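PDB 3H4L: DNA mismatch repair protein PMS1 from Saccharomyces cerevisiae, which takes part in DNA mismatch repair and binds ATP through an N-terminal domain of the gyrase, Hsp90, histidine kinase and MutL type. Local coordinates for residues D39-Q44 and N62-D67; P120-L125 and T139-G144; D281-Y286 and P314-N319. All coordinates share one frame; numbering follows the deposited sequence.

Contact 1: residues D39-Q44 and N62-D67. With ANP (phosphoaminophosphonic acid-adenylate ester), chain E.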
loop_
_atom_site.group_PDB
_atom_site.type_symbol
_atom_site.label_atom_id
_atom_site.label_comp_id
_atom_site.label_asym_id
_atom_site.label_seq_id
_atom_site.Cartn_x
_atom_site.Cartn_y
_atom_site.Cartn_z
ATOM N N ASP B 39 19.799 -11.192 -9.404
ATOM C CA ASP B 39 21.132 -11.619 -9.842
ATOM C C ASP B 39 21.983 -12.026 -8.647
ATOM O O ASP B 39 22.927 -12.801 -8.783
ATOM C CB ASP B 39 21.886 -10.496 -10.574
ATOM C CG ASP B 39 21.295 -10.161 -11.931
ATOM O OD1 ASP B 39 20.783 -11.080 -12.605
ATOM O OD2 ASP B 39 21.366 -8.974 -12.329
ATOM N N ALA B 40 21.658 -11.480 -7.481
ATOM C CA ALA B 40 22.412 -11.778 -6.274
ATOM C C ALA B 40 21.909 -13.039 -5.577
ATOM O O ALA B 40 22.293 -13.335 -4.444
ATOM C CB ALA B 40 22.357 -10.588 -5.324
ATOM N N ASN B 41 21.038 -13.774 -6.256
ATOM C CA ASN B 41 20.519 -15.017 -5.718
ATOM C C ASN B 41 19.758 -14.808 -4.427
ATOM O O ASN B 41 19.959 -15.540 -3.445
ATOM C CB ASN B 41 21.668 -15.989 -5.481
ATOM C CG ASN B 41 22.540 -16.150 -6.699
ATOM O OD1 ASN B 41 22.067 -16.579 -7.753
ATOM N ND2 ASN B 41 23.821 -15.802 -6.570
ATOM N N ALA B 42 18.898 -13.795 -4.420
ATOM C CA ALA B 42 18.083 -13.522 -3.253
ATOM C C ALA B 42 16.805 -14.318 -3.427
ATOM O O ALA B 42 16.387 -14.571 -4.551
ATOM C CB ALA B 42 17.763 -12.041 -3.172
ATOM N N ASN B 43 16.200 -14.745 -2.324
ATOM C CA ASN B 43 14.934 -15.463 -2.400
ATOM C C ASN B 43 13.908 -14.601 -1.678
ATOM O O ASN B 43 12.719 -14.931 -1.626
ATOM C CB ASN B 43 15.017 -16.857 -1.761
ATOM C CG ASN B 43 15.535 -16.824 -0.338
ATOM O OD1 ASN B 43 15.096 -16.009 0.484
ATOM N ND2 ASN B 43 16.471 -17.723 -0.035
ATOM N N GLN B 44 14.380 -13.489 -1.120
ATOM C CA GLN B 44 13.493 -12.563 -0.443
ATOM C C GLN B 44 13.783 -11.120 -0.865
ATOM O O GLN B 44 14.900 -10.616 -0.712
ATOM C CB GLN B 44 13.610 -12.695 1.079
ATOM C CG GLN B 44 12.329 -12.278 1.782
ATOM C CD GLN B 44 12.412 -12.334 3.296
ATOM O OE1 GLN B 44 12.902 -13.313 3.877
ATOM N NE2 GLN B 44 11.910 -11.284 3.949
ATOM N N ASN B 62 18.187 -10.763 0.471
ATOM C CA ASN B 62 19.040 -11.606 1.290
ATOM C C ASN B 62 20.027 -12.332 0.368
ATOM O O ASN B 62 20.415 -13.475 0.612
ATOM C CB ASN B 62 18.187 -12.603 2.083
ATOM C CG ASN B 62 17.266 -13.423 1.198
ATOM O OD1 ASN B 62 17.233 -13.242 -0.024
ATOM N ND2 ASN B 62 16.505 -14.333 1.815
ATOM N N GLY B 63 20.437 -11.650 -0.696
ATOM C CA GLY B 63 21.362 -12.242 -1.641
ATOM C C GLY B 63 22.783 -12.368 -1.128
ATOM O O GLY B 63 23.061 -12.182 0.054
ATOM N N ASP B 64 23.690 -12.666 -2.049
ATOM C CA ASP B 64 25.101 -12.851 -1.737
ATOM C C ASP B 64 25.824 -11.615 -1.228
ATOM O O ASP B 64 26.924 -11.732 -0.697
ATOM C CB ASP B 64 25.824 -13.393 -2.970
ATOM C CG ASP B 64 25.233 -14.704 -3.454
ATOM O OD1 ASP B 64 25.548 -15.124 -4.585
ATOM O OD2 ASP B 64 24.452 -15.315 -2.694
ATOM N N GLY B 65 25.225 -10.436 -1.379
ATOM C CA GLY B 65 25.881 -9.227 -0.904
ATOM C C GLY B 65 27.012 -8.779 -1.812
ATOM O O GLY B 65 27.327 -9.450 -2.786
ATOM N N ILE B 66 27.639 -7.651 -1.490
ATOM C CA ILE B 66 28.717 -7.108 -2.313
ATOM C C ILE B 66 30.097 -7.331 -1.702
ATOM O O ILE B 66 30.314 -7.037 -0.532
ATOM C CB ILE B 66 28.540 -5.578 -2.508
ATOM C CG1 ILE B 66 27.148 -5.276 -3.063
ATOM C CG2 ILE B 66 29.625 -5.035 -3.437
ATOM C CD1 ILE B 66 26.741 -3.818 -2.903
ATOM N N ASP B 67 31.038 -7.823 -2.498
ATOM C CA ASP B 67 32.381 -8.046 -1.996
ATOM C C ASP B 67 33.017 -6.717 -1.588
ATOM O O ASP B 67 33.063 -5.773 -2.371
ATOM C CB ASP B 67 33.230 -8.727 -3.069
ATOM C CG ASP B 67 34.640 -9.056 -2.591
ATOM O OD1 ASP B 67 35.182 -10.077 -3.066
ATOM O OD2 ASP B 67 35.216 -8.302 -1.767
HETATM P PG ANP E . 23.188 -5.062 -15.571
HETATM O O1G ANP E . 22.430 -4.218 -14.632
HETATM O O2G ANP E . 22.757 -6.440 -15.555
HETATM O O3G ANP E . 23.223 -4.563 -16.990
HETATM P PB ANP E . 25.183 -5.043 -13.522
HETATM O O1B ANP E . 26.591 -5.528 -13.462
HETATM O O2B ANP E . 24.242 -5.692 -12.628
HETATM N N3B ANP E . 24.719 -5.047 -15.055
HETATM P PA ANP E . 24.547 -2.608 -12.057
HETATM O O1A ANP E . 23.143 -2.963 -12.058
HETATM O O2A ANP E . 24.961 -1.175 -12.107
HETATM O O3A ANP E . 25.272 -3.496 -13.169
HETATM O "O5'" ANP E . 25.218 -3.000 -10.665
HETATM C "C5'" ANP E . 26.445 -3.620 -10.752
HETATM C "C4'" ANP E . 27.297 -4.154 -9.669
HETATM O "O4'" ANP E . 26.809 -3.738 -8.380
HETATM C "C3'" ANP E . 26.963 -5.595 -9.856
HETATM O "O3'" ANP E . 27.771 -6.155 -10.897
HETATM C "C2'" ANP E . 27.126 -6.145 -8.469
HETATM O "O2'" ANP E . 28.474 -6.557 -8.342
HETATM C "C1'" ANP E . 26.691 -4.919 -7.602
HETATM N N9 ANP E . 25.297 -4.886 -7.067
HETATM C C8 ANP E . 24.228 -4.045 -7.334
HETATM N N7 ANP E . 23.124 -4.279 -6.689
HETATM C C5 ANP E . 23.460 -5.373 -5.915
HETATM C C6 ANP E . 22.752 -6.188 -4.951
HETATM N N6 ANP E . 21.488 -5.941 -4.631
HETATM N N1 ANP E . 23.388 -7.258 -4.320
HETATM C C2 ANP E . 24.701 -7.550 -4.618
HETATM N N3 ANP E . 25.457 -6.846 -5.508
HETATM C C4 ANP E . 24.789 -5.781 -6.132
#

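Contact 2: residues P120-L125 and T139-G144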
loop_
_atom_site.group_PDB
_atom_site.type_symbol
_atom_site.label_atom_id
_atom_site.label_comp_id
_atom_site.label_asym_id
_atom_site.label_seq_id
_atom_site.Cartn_x
_atom_site.Cartn_y
_atom_site.Cartn_z
ATOM N N PRO B 120 27.044 -11.060 10.764
ATOM C CA PRO B 120 26.269 -9.815 10.730
ATOM C C PRO B 120 27.129 -8.558 10.575
ATOM O O PRO B 120 26.621 -7.441 10.701
ATOM C CB PRO B 120 25.551 -9.843 12.067
ATOM C CG PRO B 120 26.638 -10.333 12.961
ATOM C CD PRO B 120 27.250 -11.488 12.160
ATOM N N LYS B 121 28.426 -8.731 10.328
ATOM C CA LYS B 121 29.300 -7.577 10.145
ATOM C C LYS B 121 28.886 -6.973 8.820
ATOM O O LYS B 121 28.803 -7.677 7.818
ATOM C CB LYS B 121 30.779 -7.984 10.083
ATOM C CG LYS B 121 31.704 -6.838 9.661
ATOM C CD LYS B 121 33.166 -7.149 9.938
ATOM C CE LYS B 121 34.071 -5.959 9.615
ATOM N NZ LYS B 121 34.256 -5.744 8.148
ATOM N N ALA B 122 28.616 -5.676 8.812
ATOM C CA ALA B 122 28.186 -5.032 7.584
ATOM C C ALA B 122 28.708 -3.617 7.456
ATOM O O ALA B 122 29.259 -3.051 8.405
ATOM C CB ALA B 122 26.660 -5.033 7.503
ATOM N N ASP B 123 28.522 -3.054 6.267
ATOM C CA ASP B 123 28.955 -1.696 5.985
ATOM C C ASP B 123 27.832 -0.874 5.367
ATOM O O ASP B 123 26.921 -1.410 4.729
ATOM C CB ASP B 123 30.150 -1.714 5.027
ATOM C CG ASP B 123 31.365 -2.385 5.626
ATOM O OD1 ASP B 123 31.969 -1.810 6.569
ATOM O OD2 ASP B 123 31.705 -3.489 5.151
ATOM N N LYS B 124 27.899 0.434 5.579
ATOM C CA LYS B 124 26.932 1.357 5.022
ATOM C C LYS B 124 27.775 2.276 4.184
ATOM O O LYS B 124 28.719 2.884 4.682
ATOM C CB LYS B 124 26.231 2.143 6.119
ATOM C CG LYS B 124 25.265 3.186 5.599
ATOM C CD LYS B 124 24.152 3.410 6.596
ATOM C CE LYS B 124 23.647 4.825 6.514
ATOM N NZ LYS B 124 24.792 5.736 6.781
ATOM N N LEU B 125 27.450 2.358 2.901
ATOM C CA LEU B 125 28.206 3.188 1.976
ATOM C C LEU B 125 27.381 4.331 1.396
ATOM O O LEU B 125 26.222 4.152 1.034
ATOM C CB LEU B 125 28.737 2.316 0.842
ATOM C CG LEU B 125 29.577 1.117 1.285
ATOM C CD1 LEU B 125 29.594 0.071 0.187
ATOM C CD2 LEU B 125 30.985 1.575 1.623
ATOM N N THR B 139 28.250 -1.180 10.521
ATOM C CA THR B 139 26.890 -1.518 10.938
ATOM C C THR B 139 26.725 -3.022 10.887
ATOM O O THR B 139 27.677 -3.752 10.620
ATOM C CB THR B 139 25.843 -0.922 9.976
ATOM O OG1 THR B 139 26.214 0.418 9.646
ATOM C CG2 THR B 139 24.461 -0.906 10.617
ATOM N N SER B 140 25.508 -3.486 11.123
ATOM C CA SER B 140 25.234 -4.910 11.072
ATOM C C SER B 140 23.974 -5.140 10.271
ATOM O O SER B 140 23.146 -4.242 10.127
ATOM C CB SER B 140 25.005 -5.474 12.475
ATOM O OG SER B 140 23.719 -5.107 12.958
ATOM N N ARG B 141 23.840 -6.351 9.753
ATOM C CA ARG B 141 22.655 -6.754 9.008
ATOM C C ARG B 141 22.823 -8.182 8.536
ATOM O O ARG B 141 23.947 -8.639 8.329
ATOM C CB ARG B 141 22.376 -5.827 7.817
ATOM C CG ARG B 141 23.346 -5.876 6.655
ATOM C CD ARG B 141 22.584 -5.533 5.365
ATOM N NE ARG B 141 21.932 -6.714 4.794
ATOM C CZ ARG B 141 20.827 -6.701 4.048
ATOM N NH1 ARG B 141 20.214 -5.562 3.771
ATOM N NH2 ARG B 141 20.342 -7.836 3.567
ATOM N N ASN B 142 21.708 -8.896 8.398
ATOM C CA ASN B 142 21.762 -10.278 7.944
ATOM C C ASN B 142 22.324 -10.293 6.526
ATOM O O ASN B 142 22.501 -9.233 5.905
ATOM C CB ASN B 142 20.366 -10.906 7.964
ATOM C CG ASN B 142 19.680 -10.767 9.314
ATOM O OD1 ASN B 142 20.324 -10.853 10.362
ATOM N ND2 ASN B 142 18.364 -10.563 9.294
ATOM N N LYS B 143 22.604 -11.488 6.015
ATOM C CA LYS B 143 23.156 -11.627 4.671
ATOM C C LYS B 143 22.305 -10.852 3.670
ATOM O O LYS B 143 21.082 -10.817 3.780
ATOM C CB LYS B 143 23.201 -13.102 4.266
ATOM C CG LYS B 143 24.025 -13.383 3.009
ATOM C CD LYS B 143 23.829 -14.815 2.515
ATOM C CE LYS B 143 22.371 -15.069 2.126
ATOM N NZ LYS B 143 22.135 -16.417 1.527
ATOM N N GLY B 144 22.948 -10.221 2.697
ATOM C CA GLY B 144 22.183 -9.481 1.711
ATOM C C GLY B 144 22.623 -8.050 1.493
ATOM O O GLY B 144 23.678 -7.615 1.973
#

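Contact 3: residues D281-Y286 and P314-N319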
loop_
_atom_site.group_PDB
_atom_site.type_symbol
_atom_site.label_atom_id
_atom_site.label_comp_id
_atom_site.label_asym_id
_atom_site.label_seq_id
_atom_site.Cartn_x
_atom_site.Cartn_y
_atom_site.Cartn_z
ATOM N N ASP B 281 -4.424 -4.395 -20.717
ATOM C CA ASP B 281 -3.728 -3.868 -19.552
ATOM C C ASP B 281 -3.125 -4.920 -18.633
ATOM O O ASP B 281 -2.433 -4.583 -17.676
ATOM C CB ASP B 281 -4.676 -2.981 -18.731
ATOM C CG ASP B 281 -5.757 -3.778 -18.012
ATOM O OD1 ASP B 281 -6.427 -3.210 -17.121
ATOM O OD2 ASP B 281 -5.942 -4.970 -18.338
ATOM N N ARG B 282 -3.385 -6.189 -18.912
ATOM C CA ARG B 282 -2.856 -7.243 -18.061
ATOM C C ARG B 282 -2.201 -8.366 -18.863
ATOM O O ARG B 282 -2.677 -9.505 -18.858
ATOM C CB ARG B 282 -3.979 -7.804 -17.182
ATOM C CG ARG B 282 -3.505 -8.674 -16.024
ATOM C CD ARG B 282 -4.647 -9.028 -15.066
ATOM N NE ARG B 282 -5.263 -7.839 -14.479
ATOM C CZ ARG B 282 -6.148 -7.857 -13.485
ATOM N NH1 ARG B 282 -6.537 -9.007 -12.940
ATOM N NH2 ARG B 282 -6.643 -6.716 -13.030
ATOM N N GLN B 283 -1.098 -8.046 -19.540
ATOM C CA GLN B 283 -0.392 -9.037 -20.346
ATOM C C GLN B 283 1.098 -9.157 -19.970
ATOM O O GLN B 283 1.862 -8.201 -20.105
ATOM C CB GLN B 283 -0.550 -8.688 -21.835
ATOM C CG GLN B 283 -1.976 -8.278 -22.230
ATOM C CD GLN B 283 -2.200 -8.246 -23.739
ATOM O OE1 GLN B 283 -1.408 -7.675 -24.489
ATOM N NE2 GLN B 283 -3.293 -8.854 -24.184
ATOM N N PHE B 284 1.497 -10.341 -19.497
ATOM C CA PHE B 284 2.883 -10.606 -19.095
ATOM C C PHE B 284 3.461 -11.805 -19.848
ATOM O O PHE B 284 2.833 -12.868 -19.921
ATOM C CB PHE B 284 2.979 -10.916 -17.594
ATOM C CG PHE B 284 2.461 -9.827 -16.710
ATOM C CD1 PHE B 284 1.106 -9.698 -16.468
ATOM C CD2 PHE B 284 3.336 -8.924 -16.111
ATOM C CE1 PHE B 284 0.625 -8.686 -15.639
ATOM C CE2 PHE B 284 2.861 -7.908 -15.280
ATOM C CZ PHE B 284 1.503 -7.792 -15.045
ATOM N N ILE B 285 4.667 -11.642 -20.382
ATOM C CA ILE B 285 5.338 -12.715 -21.119
ATOM C C ILE B 285 6.750 -12.884 -20.597
ATOM O O ILE B 285 7.481 -11.906 -20.407
ATOM C CB ILE B 285 5.464 -12.392 -22.594
ATOM C CG1 ILE B 285 6.197 -11.056 -22.712
ATOM C CG2 ILE B 285 4.100 -12.381 -23.246
ATOM C CD1 ILE B 285 6.269 -10.486 -24.056
ATOM N N TYR B 286 7.143 -14.129 -20.392
ATOM C CA TYR B 286 8.470 -14.402 -19.891
ATOM C C TYR B 286 9.222 -15.439 -20.712
ATOM O O TYR B 286 8.642 -16.398 -21.220
ATOM C CB TYR B 286 8.397 -14.901 -18.453
ATOM C CG TYR B 286 7.502 -14.111 -17.537
ATOM C CD1 TYR B 286 6.121 -14.285 -17.559
ATOM C CD2 TYR B 286 8.045 -13.247 -16.586
ATOM C CE1 TYR B 286 5.307 -13.634 -16.645
ATOM C CE2 TYR B 286 7.241 -12.590 -15.673
ATOM C CZ TYR B 286 5.874 -12.794 -15.697
ATOM O OH TYR B 286 5.085 -12.224 -14.726
ATOM N N PRO B 314 -7.094 -10.621 -24.240
ATOM C CA PRO B 314 -6.784 -11.665 -23.263
ATOM C C PRO B 314 -5.796 -11.271 -22.179
ATOM O O PRO B 314 -4.855 -10.519 -22.425
ATOM C CB PRO B 314 -6.228 -12.776 -24.134
ATOM C CG PRO B 314 -5.447 -12.001 -25.157
ATOM C CD PRO B 314 -6.394 -10.869 -25.515
ATOM N N ALA B 315 -6.025 -11.776 -20.971
ATOM C CA ALA B 315 -5.100 -11.539 -19.872
ATOM C C ALA B 315 -4.004 -12.582 -20.140
ATOM O O ALA B 315 -4.307 -13.749 -20.405
ATOM C CB ALA B 315 -5.775 -11.802 -18.539
ATOM N N VAL B 316 -2.740 -12.171 -20.084
ATOM C CA VAL B 316 -1.652 -13.097 -20.374
ATOM C C VAL B 316 -0.605 -13.280 -19.289
ATOM O O VAL B 316 -0.182 -12.326 -18.640
ATOM C CB VAL B 316 -0.905 -12.684 -21.647
ATOM C CG1 VAL B 316 0.030 -13.817 -22.091
ATOM C CG2 VAL B 316 -1.898 -12.319 -22.728
ATOM N N PHE B 317 -0.188 -14.530 -19.128
ATOM C CA PHE B 317 0.831 -14.935 -18.166
ATOM C C PHE B 317 1.485 -16.164 -18.782
ATOM O O PHE B 317 1.180 -17.298 -18.410
ATOM C CB PHE B 317 0.210 -15.316 -16.818
ATOM C CG PHE B 317 -0.588 -14.223 -16.189
ATOM C CD1 PHE B 317 -1.977 -14.265 -16.207
ATOM C CD2 PHE B 317 0.046 -13.145 -15.583
ATOM C CE1 PHE B 317 -2.732 -13.247 -15.627
ATOM C CE2 PHE B 317 -0.698 -12.116 -14.998
ATOM C CZ PHE B 317 -2.088 -12.168 -15.021
ATOM N N LEU B 318 2.377 -15.941 -19.736
ATOM C CA LEU B 318 3.025 -17.060 -20.392
ATOM C C LEU B 318 4.529 -17.057 -20.297
ATOM O O LEU B 318 5.180 -16.042 -20.535
ATOM C CB LEU B 318 2.618 -17.103 -21.860
ATOM C CG LEU B 318 1.116 -17.232 -22.081
ATOM C CD1 LEU B 318 0.855 -17.346 -23.563
ATOM C CD2 LEU B 318 0.582 -18.451 -21.349
ATOM N N ASN B 319 5.079 -18.209 -19.945
ATOM C CA ASN B 319 6.519 -18.344 -19.852
ATOM C C ASN B 319 7.008 -19.235 -20.975
ATOM O O ASN B 319 6.520 -20.355 -21.138
ATOM C CB ASN B 319 6.937 -18.959 -18.515
ATOM C CG ASN B 319 8.448 -19.141 -18.406
ATOM O OD1 ASN B 319 9.207 -18.164 -18.355
ATOM N ND2 ASN B 319 8.890 -20.395 -18.387
#

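Contact 1: residues D39-Q44 and N62-D67
Asn62 carries this contact with its amide. Its CG sits in the crowded position between backbone N and carbonyl carbon (chi1 54°), which lays the group against the backbone of Asn43 and Gln44. OD1 accepts two N-H groups: Asn43 N at 2.9 Å, in the carbonyl plane on a lone pair, and Gln44 N at 3.1 Å, from above that plane. On the other branch, Asn62 ND2 gives a nearly straight bond (169°) to Asn43 OD1 at 2.6 Å, reaching it from above its carbonyl plane. Asn43 has the same crowded chi1, and the two amides stand almost perpendicular. Further along, Ala40 O, just past the end of helix 26-39, takes the N-H of Asp64 at 2.9 Å in its carbonyl plane. Asp64 CG lies anti to its carbonyl carbon, beside its N, and OD1 receives Asn41 ND2 at 2.7 Å, from above the carboxylate plane. Gly63 lies between these bonds, its CA 3.1 Å from Ala40 O. Ala40 CB touches adenine N1 of the ANP at 3.6 Å, and Ile66 CG1 meets N3 at 3.4 Å. The bonds to Asn62 fix its amide orientation, and the Asp64-Ala40 bond ties together the two loops that line the adenine pocket of this GHKL ATPase domain.

Contact 2: residues P120-L125 and T139-G144
A chi1 of 69° puts Arg141 CG in the crowded position between backbone N and carbonyl carbon, and the chain then bends at chi3 (-85°). The first torsion brings CG against Ala122 CB at 3.5 Å; the bend carries the guanidinium back over its own loop. There NE donates to Asn142 O at 2.8 Å, in that carbonyl's plane, while NH2 reaches Lys143 O at 3.1 Å from above the carbonyl plane, though almost exactly within the plane of the guanidinium. Gly144 C lies over one face of the group, offset toward its rim. Asp61 O takes a further hydrogen bond from NH2, so the arginine links the loop after strand 133-140 to the end of strand 56-61. Strands 121-127 and 133-140 form an antiparallel beta hairpin at the edge of the large mixed sheet of the GHKL-type ATPase domain, with 133-140 outermost within the chain. Ala122 and Thr139 make a hydrogen-bonded pair: Ala122 N gives to Thr139 O at 2.8 Å, and Thr139 N returns a bond to Ala122 O at 3.0 Å. Lys121 faces Ser140 in a non-hydrogen-bonded pair whose side chains diverge. Beyond it Arg141 N bonds to Pro120 O at 3.1 Å, and the same oxygen receives a CA-H contact from Ser140. A cis peptide bond precedes Pro120. On the face shared by Ala122 and Thr139, Thr139 OG1 is anti to its carbonyl carbon (chi1 -43°) and rests beside Lys124 CB at 3.9 Å. Asp123 points away from the hairpin partner, and its OD2 is hydrogen-bonded to Tyr71 OH.

Contact 3: residues D281-Y286 and P314-N319
Pro314 opens the second segment by offering its carbonyl to a side chain: Gln283 NE2 bonds to Pro314 O at 2.9 Å, nearly straight (167°) and in the planes of both groups. Gln283 CG lies anti to its carbonyl carbon and the chain extends from there, so the amide reaches the carbonyl just ahead of strand 316-321; NE2 is also hydrogen-bonded to Asn302 of helix 295-306. Ala315 brings its CA-H to Arg282 O. At Val316 the parallel pairing begins, N giving to Arg282 O and O accepting Phe284 N at 2.7 Å, from above the carbonyl plane. Val316 CG2 packs against Gln283 CB at 4.0 Å on the face that also holds Ile285 and Leu318. Phe317 stands on the other face beside Phe284. Both have CG anti to the carbonyl carbon (chi1 -58° in each), so the rings point the same way, planes 9° apart and rim to rim, CE2 of Phe317 3.4 Å from CD1 of Phe284. Phe317 CZ also meets Arg282 CG at 3.9 Å, and Phe221 of helix 213-221 touches both rings. Leu318 N bonds to Phe284 O at 3.1 Å, and Leu318 O accepts Tyr286 N while lying at the edge of the tyrosine ring. Asn319, with CG anti to its N, places OD1 3.4 Å from Tyr286 CB; this oxygen accepts Lys289 N, and ND2 binds Glu321. Backbone bonds thus fix the parallel register of this beta-alpha-beta crossover, apolar side chains meet on both faces, and the Gln283 amide fastens the strand start to the crossover helix.

Overall arrangement
From the N terminus, contact 1 closes first: the loop after helix 26-39 meets the loop after strand 56-61, enclosing the hairpin of strands 44-50 and 56-61. Contact 2 follows, closing the edge hairpin 121-127/133-140 of the same eight-stranded sheet. The two touch where Lys143 packs on Asn62 and Gly63, so the loop leaving strand 133-140 packs on the loop that continues into the nucleotide pocket. Contact 3 closes last, around helix 295-306, in the separate four-stranded sheet of the second domain; its nearest atoms are about 14 Å from those of contact 1, on the opposite side of the chain's centre. All three are in series, none nested or crossing.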